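Local atomic coordinates of NADP-dependent alcohol dehydrogenase 6 (Saccharomyces cerevisiae, PDB entry 1PIW), a protein that reduces a broad range of aromatic and aliphatic aldehydes to the corresponding primary alcohols with NADPH, as a zinc-dependent medium-chain dehydrogenase. Residues 29-40 and 136-146. Numbering follows the deposited sequence.
Sequences KPFYDHDIDIKI and ANYVRVHEHFV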
ATOM      1  N   LYS A  29     -28.639  -4.788 -26.282  1.00 40.89           N
ATOM      2  CA  LYS A  29     -28.600  -3.392 -25.886  1.00 38.54           C
ATOM      3  C   LYS A  29     -28.674  -2.564 -27.170  1.00 37.75           C
ATOM      4  O   LYS A  29     -28.404  -3.062 -28.266  1.00 35.90           O
ATOM      5  CB  LYS A  29     -27.301  -3.072 -25.142  1.00 37.39           C
ATOM      6  CG  LYS A  29     -26.091  -2.829 -26.031  1.00 35.83           C
ATOM      7  CD  LYS A  29     -24.910  -2.362 -25.209  1.00 37.12           C
ATOM      8  CE  LYS A  29     -23.822  -1.745 -26.059  1.00 36.94           C
ATOM      9  NZ  LYS A  29     -24.193  -0.383 -26.507  1.00 39.88           N
ATOM     10  N   PRO A  30     -29.075  -1.296 -27.062  1.00 37.51           N
ATOM     11  CA  PRO A  30     -29.110  -0.550 -28.314  1.00 38.54           C
ATOM     12  C   PRO A  30     -27.702  -0.547 -28.919  1.00 39.24           C
ATOM     13  O   PRO A  30     -26.706  -0.473 -28.198  1.00 37.08           O
ATOM     14  CB  PRO A  30     -29.588   0.835 -27.874  1.00 38.93           C
ATOM     15  CG  PRO A  30     -29.192   0.909 -26.428  1.00 37.71           C
ATOM     16  CD  PRO A  30     -29.510  -0.464 -25.931  1.00 37.44           C
ATOM     17  N   PHE A  31     -27.632  -0.643 -30.243  1.00 41.18           N
ATOM     18  CA  PHE A  31     -26.358  -0.673 -30.961  1.00 42.07           C
ATOM     19  C   PHE A  31     -25.800   0.731 -31.191  1.00 42.62           C
ATOM     20  O   PHE A  31     -26.461   1.577 -31.778  1.00 41.84           O
ATOM     21  CB  PHE A  31     -26.546  -1.386 -32.298  1.00 39.70           C
ATOM     22  CG  PHE A  31     -25.275  -1.875 -32.903  1.00 37.57           C
ATOM     23  CD1 PHE A  31     -25.183  -3.176 -33.381  1.00 37.68           C
ATOM     24  CD2 PHE A  31     -24.169  -1.045 -32.995  1.00 36.88           C
ATOM     25  CE1 PHE A  31     -24.007  -3.651 -33.946  1.00 37.38           C
ATOM     26  CE2 PHE A  31     -22.986  -1.502 -33.555  1.00 38.41           C
ATOM     27  CZ  PHE A  31     -22.903  -2.814 -34.033  1.00 39.03           C
ATOM     28  N   TYR A  32     -24.574   0.963 -30.735  1.00 44.75           N
ATOM     29  CA  TYR A  32     -23.949   2.266 -30.874  1.00 46.53           C
ATOM     30  C   TYR A  32     -22.787   2.323 -31.842  1.00 48.10           C
ATOM     31  O   TYR A  32     -22.202   1.304 -32.200  1.00 48.45           O
ATOM     32  CB  TYR A  32     -23.561   2.794 -29.497  1.00 46.74           C
ATOM     33  CG  TYR A  32     -24.798   3.137 -28.700  1.00 48.40           C
ATOM     34  CD1 TYR A  32     -24.883   2.873 -27.332  1.00 49.67           C
ATOM     35  CD2 TYR A  32     -25.918   3.666 -29.339  1.00 47.44           C
ATOM     36  CE1 TYR A  32     -26.069   3.119 -26.622  1.00 49.95           C
ATOM     37  CE2 TYR A  32     -27.091   3.915 -28.649  1.00 49.44           C
ATOM     38  CZ  TYR A  32     -27.172   3.640 -27.296  1.00 50.38           C
ATOM     39  OH  TYR A  32     -28.365   3.872 -26.641  1.00 48.76           O
ATOM     40  N   ASP A  33     -22.483   3.544 -32.267  1.00 50.61           N
ATOM     41  CA  ASP A  33     -21.445   3.845 -33.252  1.00 52.17           C
ATOM     42  C   ASP A  33     -20.134   3.063 -33.215  1.00 51.41           C
ATOM     43  O   ASP A  33     -19.536   2.825 -34.266  1.00 50.08           O
ATOM     44  CB  ASP A  33     -21.177   5.345 -33.212  1.00 55.14           C
ATOM     45  CG  ASP A  33     -22.420   6.160 -33.541  1.00 58.56           C
ATOM     46  OD1 ASP A  33     -22.521   7.321 -33.078  1.00 62.46           O
ATOM     47  OD2 ASP A  33     -23.297   5.644 -34.273  1.00 57.97           O
ATOM     48  N   HIS A  34     -19.696   2.661 -32.023  1.00 51.63           N
ATOM     49  CA  HIS A  34     -18.452   1.905 -31.873  1.00 51.00           C
ATOM     50  C   HIS A  34     -18.688   0.468 -31.405  1.00 49.98           C
ATOM     51  O   HIS A  34     -17.770  -0.352 -31.431  1.00 50.45           O
ATOM     52  CB  HIS A  34     -17.521   2.610 -30.883  1.00 52.05           C
ATOM     53  CG  HIS A  34     -17.146   4.000 -31.289  1.00 54.30           C
ATOM     54  ND1 HIS A  34     -16.181   4.266 -32.237  1.00 55.37           N
ATOM     55  CD2 HIS A  34     -17.629   5.205 -30.896  1.00 55.10           C
ATOM     56  CE1 HIS A  34     -16.084   5.573 -32.410  1.00 55.89           C
ATOM     57  NE2 HIS A  34     -16.952   6.166 -31.609  1.00 55.86           N
ATOM     58  N   ASP A  35     -19.905   0.153 -30.973  1.00 47.69           N
ATOM     59  CA  ASP A  35     -20.181  -1.198 -30.513  1.00 46.68           C
ATOM     60  C   ASP A  35     -19.860  -2.223 -31.597  1.00 46.66           C
ATOM     61  O   ASP A  35     -19.816  -1.907 -32.782  1.00 46.94           O
ATOM     62  CB  ASP A  35     -21.646  -1.356 -30.095  1.00 46.51           C
ATOM     63  CG  ASP A  35     -22.044  -0.419 -28.972  1.00 47.80           C
ATOM     64  OD1 ASP A  35     -21.187  -0.089 -28.122  1.00 50.89           O
ATOM     65  OD2 ASP A  35     -23.227  -0.027 -28.925  1.00 45.53           O
ATOM     66  N   ILE A  36     -19.638  -3.458 -31.166  1.00 46.86           N
ATOM     67  CA  ILE A  36     -19.327  -4.572 -32.053  1.00 46.11           C
ATOM     68  C   ILE A  36     -20.127  -5.784 -31.596  1.00 46.53           C
ATOM     69  O   ILE A  36     -20.321  -5.988 -30.404  1.00 47.77           O
ATOM     70  CB  ILE A  36     -17.830  -4.924 -31.988  1.00 44.85           C
ATOM     71  CG1 ILE A  36     -17.028  -3.846 -32.703  1.00 44.51           C
ATOM     72  CG2 ILE A  36     -17.574  -6.297 -32.588  1.00 42.77           C
ATOM     73  CD1 ILE A  36     -15.557  -4.116 -32.715  1.00 45.95           C
ATOM     74  N   ASP A  37     -20.607  -6.579 -32.539  1.00 46.33           N
ATOM     75  CA  ASP A  37     -21.355  -7.765 -32.177  1.00 46.25           C
ATOM     76  C   ASP A  37     -20.485  -8.991 -32.343  1.00 47.22           C
ATOM     77  O   ASP A  37     -19.874  -9.216 -33.391  1.00 48.47           O
ATOM     78  CB  ASP A  37     -22.633  -7.879 -33.003  1.00 44.59           C
ATOM     79  CG  ASP A  37     -23.798  -7.187 -32.337  1.00 45.30           C
ATOM     80  OD1 ASP A  37     -23.542  -6.324 -31.476  1.00 45.56           O
ATOM     81  OD2 ASP A  37     -24.960  -7.488 -32.661  1.00 45.54           O
ATOM     82  N   ILE A  38     -20.429  -9.778 -31.278  1.00 47.04           N
ATOM     83  CA  ILE A  38     -19.633 -10.985 -31.256  1.00 45.68           C
ATOM     84  C   ILE A  38     -20.498 -12.223 -31.047  1.00 45.65           C
ATOM     85  O   ILE A  38     -21.350 -12.268 -30.156  1.00 43.23           O
ATOM     86  CB  ILE A  38     -18.575 -10.894 -30.132  1.00 44.90           C
ATOM     87  CG1 ILE A  38     -17.640  -9.720 -30.422  1.00 42.99           C
ATOM     88  CG2 ILE A  38     -17.799 -12.195 -30.025  1.00 43.56           C
ATOM     89  CD1 ILE A  38     -17.040  -9.107 -29.205  1.00 43.18           C
ATOM     90  N   LYS A  39     -20.309 -13.210 -31.908  1.00 46.56           N
ATOM     91  CA  LYS A  39     -21.035 -14.448 -31.746  1.00 47.69           C
ATOM     92  C   LYS A  39     -20.039 -15.253 -30.913  1.00 47.75           C
ATOM     93  O   LYS A  39     -18.907 -15.501 -31.343  1.00 47.91           O
ATOM     94  CB  LYS A  39     -21.294 -15.117 -33.091  1.00 49.14           C
ATOM     95  CG  LYS A  39     -22.282 -16.263 -32.991  1.00 52.18           C
ATOM     96  CD  LYS A  39     -22.549 -16.893 -34.332  1.00 54.66           C
ATOM     97  CE  LYS A  39     -23.501 -18.060 -34.188  1.00 57.85           C
ATOM     98  NZ  LYS A  39     -23.679 -18.819 -35.464  1.00 61.79           N
ATOM     99  N   ILE A  40     -20.452 -15.633 -29.710  1.00 45.62           N
ATOM    100  CA  ILE A  40     -19.580 -16.357 -28.808  1.00 43.49           C
ATOM    101  C   ILE A  40     -19.305 -17.790 -29.220  1.00 42.99           C
ATOM    102  O   ILE A  40     -20.091 -18.418 -29.912  1.00 41.48           O
ATOM    103  CB  ILE A  40     -20.152 -16.347 -27.389  1.00 43.24           C
ATOM    104  CG1 ILE A  40     -20.619 -14.936 -27.029  1.00 43.70           C
ATOM    105  CG2 ILE A  40     -19.087 -16.781 -26.404  1.00 43.88           C
ATOM    106  CD1 ILE A  40     -21.310 -14.830 -25.679  1.00 43.94           C
ATOM    107  N   ALA A 136     -24.223 -16.659 -23.468  1.00 34.45           N
ATOM    108  CA  ALA A 136     -25.233 -16.480 -24.491  1.00 34.31           C
ATOM    109  C   ALA A 136     -24.625 -16.673 -25.863  1.00 35.58           C
ATOM    110  O   ALA A 136     -23.447 -16.972 -25.978  1.00 35.25           O
ATOM    111  CB  ALA A 136     -25.841 -15.113 -24.370  1.00 34.45           C
ATOM    112  N   ASN A 137     -25.434 -16.493 -26.902  1.00 37.06           N
ATOM    113  CA  ASN A 137     -24.987 -16.668 -28.276  1.00 38.82           C
ATOM    114  C   ASN A 137     -24.306 -15.436 -28.877  1.00 40.12           C
ATOM    115  O   ASN A 137     -23.505 -15.557 -29.812  1.00 40.53           O
ATOM    116  CB  ASN A 137     -26.173 -17.086 -29.150  1.00 40.84           C
ATOM    117  CG  ASN A 137     -27.330 -16.094 -29.092  1.00 43.01           C
ATOM    118  OD1 ASN A 137     -28.336 -16.257 -29.784  1.00 42.36           O
ATOM    119  ND2 ASN A 137     -27.191 -15.064 -28.265  1.00 45.37           N
ATOM    120  N   TYR A 138     -24.625 -14.259 -28.344  1.00 40.38           N
ATOM    121  CA  TYR A 138     -24.036 -13.011 -28.822  1.00 40.77           C
ATOM    122  C   TYR A 138     -23.830 -12.003 -27.701  1.00 39.73           C
ATOM    123  O   TYR A 138     -24.562 -11.983 -26.712  1.00 39.61           O
ATOM    124  CB  TYR A 138     -24.923 -12.340 -29.877  1.00 43.06           C
ATOM    125  CG  TYR A 138     -25.151 -13.136 -31.127  1.00 45.71           C
ATOM    126  CD1 TYR A 138     -26.314 -13.867 -31.297  1.00 46.80           C
ATOM    127  CD2 TYR A 138     -24.195 -13.174 -32.136  1.00 48.75           C
ATOM    128  CE1 TYR A 138     -26.528 -14.623 -32.441  1.00 49.31           C
ATOM    129  CE2 TYR A 138     -24.397 -13.929 -33.291  1.00 50.68           C
ATOM    130  CZ  TYR A 138     -25.568 -14.655 -33.434  1.00 50.67           C
ATOM    131  OH  TYR A 138     -25.773 -15.435 -34.553  1.00 51.86           O
ATOM    132  N   VAL A 139     -22.829 -11.152 -27.873  1.00 38.49           N
ATOM    133  CA  VAL A 139     -22.556 -10.108 -26.905  1.00 37.74           C
ATOM    134  C   VAL A 139     -22.307  -8.855 -27.731  1.00 37.00           C
ATOM    135  O   VAL A 139     -21.689  -8.919 -28.788  1.00 35.02           O
ATOM    136  CB  VAL A 139     -21.328 -10.438 -26.029  1.00 36.83           C
ATOM    137  CG1 VAL A 139     -20.055 -10.325 -26.838  1.00 39.33           C
ATOM    138  CG2 VAL A 139     -21.287  -9.515 -24.837  1.00 35.11           C
ATOM    139  N   ARG A 140     -22.828  -7.730 -27.258  1.00 37.46           N
ATOM    140  CA  ARG A 140     -22.686  -6.451 -27.939  1.00 38.36           C
ATOM    141  C   ARG A 140     -21.767  -5.595 -27.100  1.00 38.18           C
ATOM    142  O   ARG A 140     -22.136  -5.184 -25.999  1.00 38.63           O
ATOM    143  CB  ARG A 140     -24.053  -5.791 -28.070  1.00 39.97           C
ATOM    144  CG  ARG A 140     -24.039  -4.412 -28.684  1.00 43.09           C
ATOM    145  CD  ARG A 140     -25.375  -4.126 -29.349  1.00 42.64           C
ATOM    146  NE  ARG A 140     -25.631  -5.093 -30.404  1.00 42.64           N
ATOM    147  CZ  ARG A 140     -26.827  -5.325 -30.921  1.00 44.16           C
ATOM    148  NH1 ARG A 140     -27.878  -4.657 -30.469  1.00 45.32           N
ATOM    149  NH2 ARG A 140     -26.968  -6.213 -31.891  1.00 43.93           N
ATOM    150  N   VAL A 141     -20.577  -5.320 -27.631  1.00 37.92           N
ATOM    151  CA  VAL A 141     -19.569  -4.562 -26.901  1.00 38.61           C
ATOM    152  C   VAL A 141     -18.831  -3.499 -27.699  1.00 39.48           C
ATOM    153  O   VAL A 141     -18.425  -3.735 -28.834  1.00 40.22           O
ATOM    154  CB  VAL A 141     -18.511  -5.519 -26.333  1.00 37.96           C
ATOM    155  CG1 VAL A 141     -17.584  -4.784 -25.393  1.00 36.98           C
ATOM    156  CG2 VAL A 141     -19.187  -6.670 -25.644  1.00 38.37           C
ATOM    157  N   HIS A 142     -18.647  -2.333 -27.083  1.00 40.05           N
ATOM    158  CA  HIS A 142     -17.918  -1.217 -27.689  1.00 40.68           C
ATOM    159  C   HIS A 142     -16.535  -1.763 -28.082  1.00 40.68           C
ATOM    160  O   HIS A 142     -15.862  -2.403 -27.270  1.00 41.22           O
ATOM    161  CB  HIS A 142     -17.805  -0.102 -26.646  1.00 41.90           C
ATOM    162  CG  HIS A 142     -17.023   1.091 -27.089  1.00 42.99           C
ATOM    163  ND1 HIS A 142     -15.752   0.999 -27.610  1.00 44.74           N
ATOM    164  CD2 HIS A 142     -17.296   2.416 -27.000  1.00 45.35           C
ATOM    165  CE1 HIS A 142     -15.275   2.215 -27.821  1.00 45.95           C
ATOM    166  NE2 HIS A 142     -16.191   3.094 -27.458  1.00 44.69           N
ATOM    167  N   GLU A 143     -16.120  -1.520 -29.324  1.00 40.01           N
ATOM    168  CA  GLU A 143     -14.845  -2.030 -29.841  1.00 38.14           C
ATOM    169  C   GLU A 143     -13.612  -1.808 -28.988  1.00 36.69           C
ATOM    170  O   GLU A 143     -12.696  -2.622 -29.010  1.00 36.54           O
ATOM    171  CB  GLU A 143     -14.562  -1.456 -31.217  1.00 38.19           C
ATOM    172  CG  GLU A 143     -14.284   0.018 -31.196  1.00 42.63           C
ATOM    173  CD  GLU A 143     -13.907   0.551 -32.559  1.00 46.47           C
ATOM    174  OE1 GLU A 143     -13.684   1.773 -32.674  1.00 47.98           O
ATOM    175  OE2 GLU A 143     -13.834  -0.252 -33.519  1.00 48.54           O
ATOM    176  N   HIS A 144     -13.567  -0.710 -28.248  1.00 35.29           N
ATOM    177  CA  HIS A 144     -12.400  -0.448 -27.430  1.00 35.69           C
ATOM    178  C   HIS A 144     -12.123  -1.574 -26.462  1.00 37.54           C
ATOM    179  O   HIS A 144     -10.990  -1.743 -26.022  1.00 38.06           O
ATOM    180  CB  HIS A 144     -12.562   0.823 -26.613  1.00 35.40           C
ATOM    181  CG  HIS A 144     -11.425   1.069 -25.668  1.00 36.48           C
ATOM    182  ND1 HIS A 144     -10.284   1.749 -26.035  1.00 38.18           N
ATOM    183  CD2 HIS A 144     -11.226   0.671 -24.390  1.00 36.14           C
ATOM    184  CE1 HIS A 144      -9.433   1.759 -25.024  1.00 36.35           C
ATOM    185  NE2 HIS A 144      -9.980   1.112 -24.015  1.00 35.89           N
ATOM    186  N   PHE A 145     -13.160  -2.336 -26.123  1.00 39.55           N
ATOM    187  CA  PHE A 145     -13.022  -3.417 -25.159  1.00 38.88           C
ATOM    188  C   PHE A 145     -13.019  -4.798 -25.739  1.00 37.52           C
ATOM    189  O   PHE A 145     -13.280  -5.770 -25.043  1.00 38.88           O
ATOM    190  CB  PHE A 145     -14.109  -3.309 -24.093  1.00 40.79           C
ATOM    191  CG  PHE A 145     -13.952  -2.109 -23.203  1.00 44.08           C
ATOM    192  CD1 PHE A 145     -14.401  -0.858 -23.609  1.00 44.70           C
ATOM    193  CD2 PHE A 145     -13.296  -2.218 -21.981  1.00 45.72           C
ATOM    194  CE1 PHE A 145     -14.196   0.268 -22.811  1.00 44.59           C
ATOM    195  CE2 PHE A 145     -13.089  -1.100 -21.182  1.00 45.70           C
ATOM    196  CZ  PHE A 145     -13.539   0.145 -21.599  1.00 45.36           C
ATOM    197  N   VAL A 146     -12.715  -4.887 -27.018  1.00 37.01           N
ATOM    198  CA  VAL A 146     -12.654  -6.175 -27.670  1.00 38.02           C
ATOM    199  C   VAL A 146     -11.202  -6.380 -28.083  1.00 39.09           C
ATOM    200  O   VAL A 146     -10.589  -5.500 -28.687  1.00 41.16           O
ATOM    201  CB  VAL A 146     -13.555  -6.204 -28.902  1.00 37.35           C
ATOM    202  CG1 VAL A 146     -13.647  -7.612 -29.425  1.00 37.60           C
ATOM    203  CG2 VAL A 146     -14.928  -5.661 -28.556  1.00 36.76           C
TER
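Asp-37 OD2 is held by Arg-140 NH2 and, weakly, by the hydroxyl of Tyr-3. Arg-140 NE donates to Asp-37 OD1 at 2.7 Å, completing a side-on salt bridge. Both oxygens meet the arginine with their syn lone pairs, and the two flat groups are nearly coplanar, 8° apart. Arg-140 NH1 turns to a different acceptor, donating a hydrogen bond to the backbone Lys-29 O (2.8 Å), again close to the guanidinium plane, so three in-plane bonds fix the rotation of the group. With CG opposite the backbone N (chi1 176°) and a bend at chi3, the arginine chain crosses that of Lys-29 at a slant, CD against CG, and brings one face of its guanidinium against Phe-31 CD1, which is offset toward the rim, 3.6 Å from Arg-140 NE.

The strands that carry these groups run antiparallel. Ile-36 pairs with Val-141 and Ile-38 with Val-139 through reciprocal backbone bonds, and Ile-40 N continues the pattern to Asn-137 O. Opposite the face of Asp-37 and Arg-140, that of Ile-36, Ile-38, Val-139 and Val-141 is apolar: Ile-38 CB packs alongside Val-139 CG1 (3.7 Å), while Ile-38 CD1 meets Val-146 CG1 tip to tip. Val-91 and Val-93 of strand 90-93 also pack against this layer.

At the far end, His-34 CB sits over the centre of the His-142 ring in a CH-pi contact, 3.8 Å from the centroid, and Glu-143 N donates to His-34 O at 2.9 Å. Glu-143 OE2 is held by the hydroxyls of Ser-81 and Ser-83 and the amide of Asn-82; OE1 lies at the edge of the His-34 ring. Strand 35-45 pairs with both 138-142 and 70-77, in a sheet of the GroES-like catalytic domain of zinc-containing alcohol dehydrogenases.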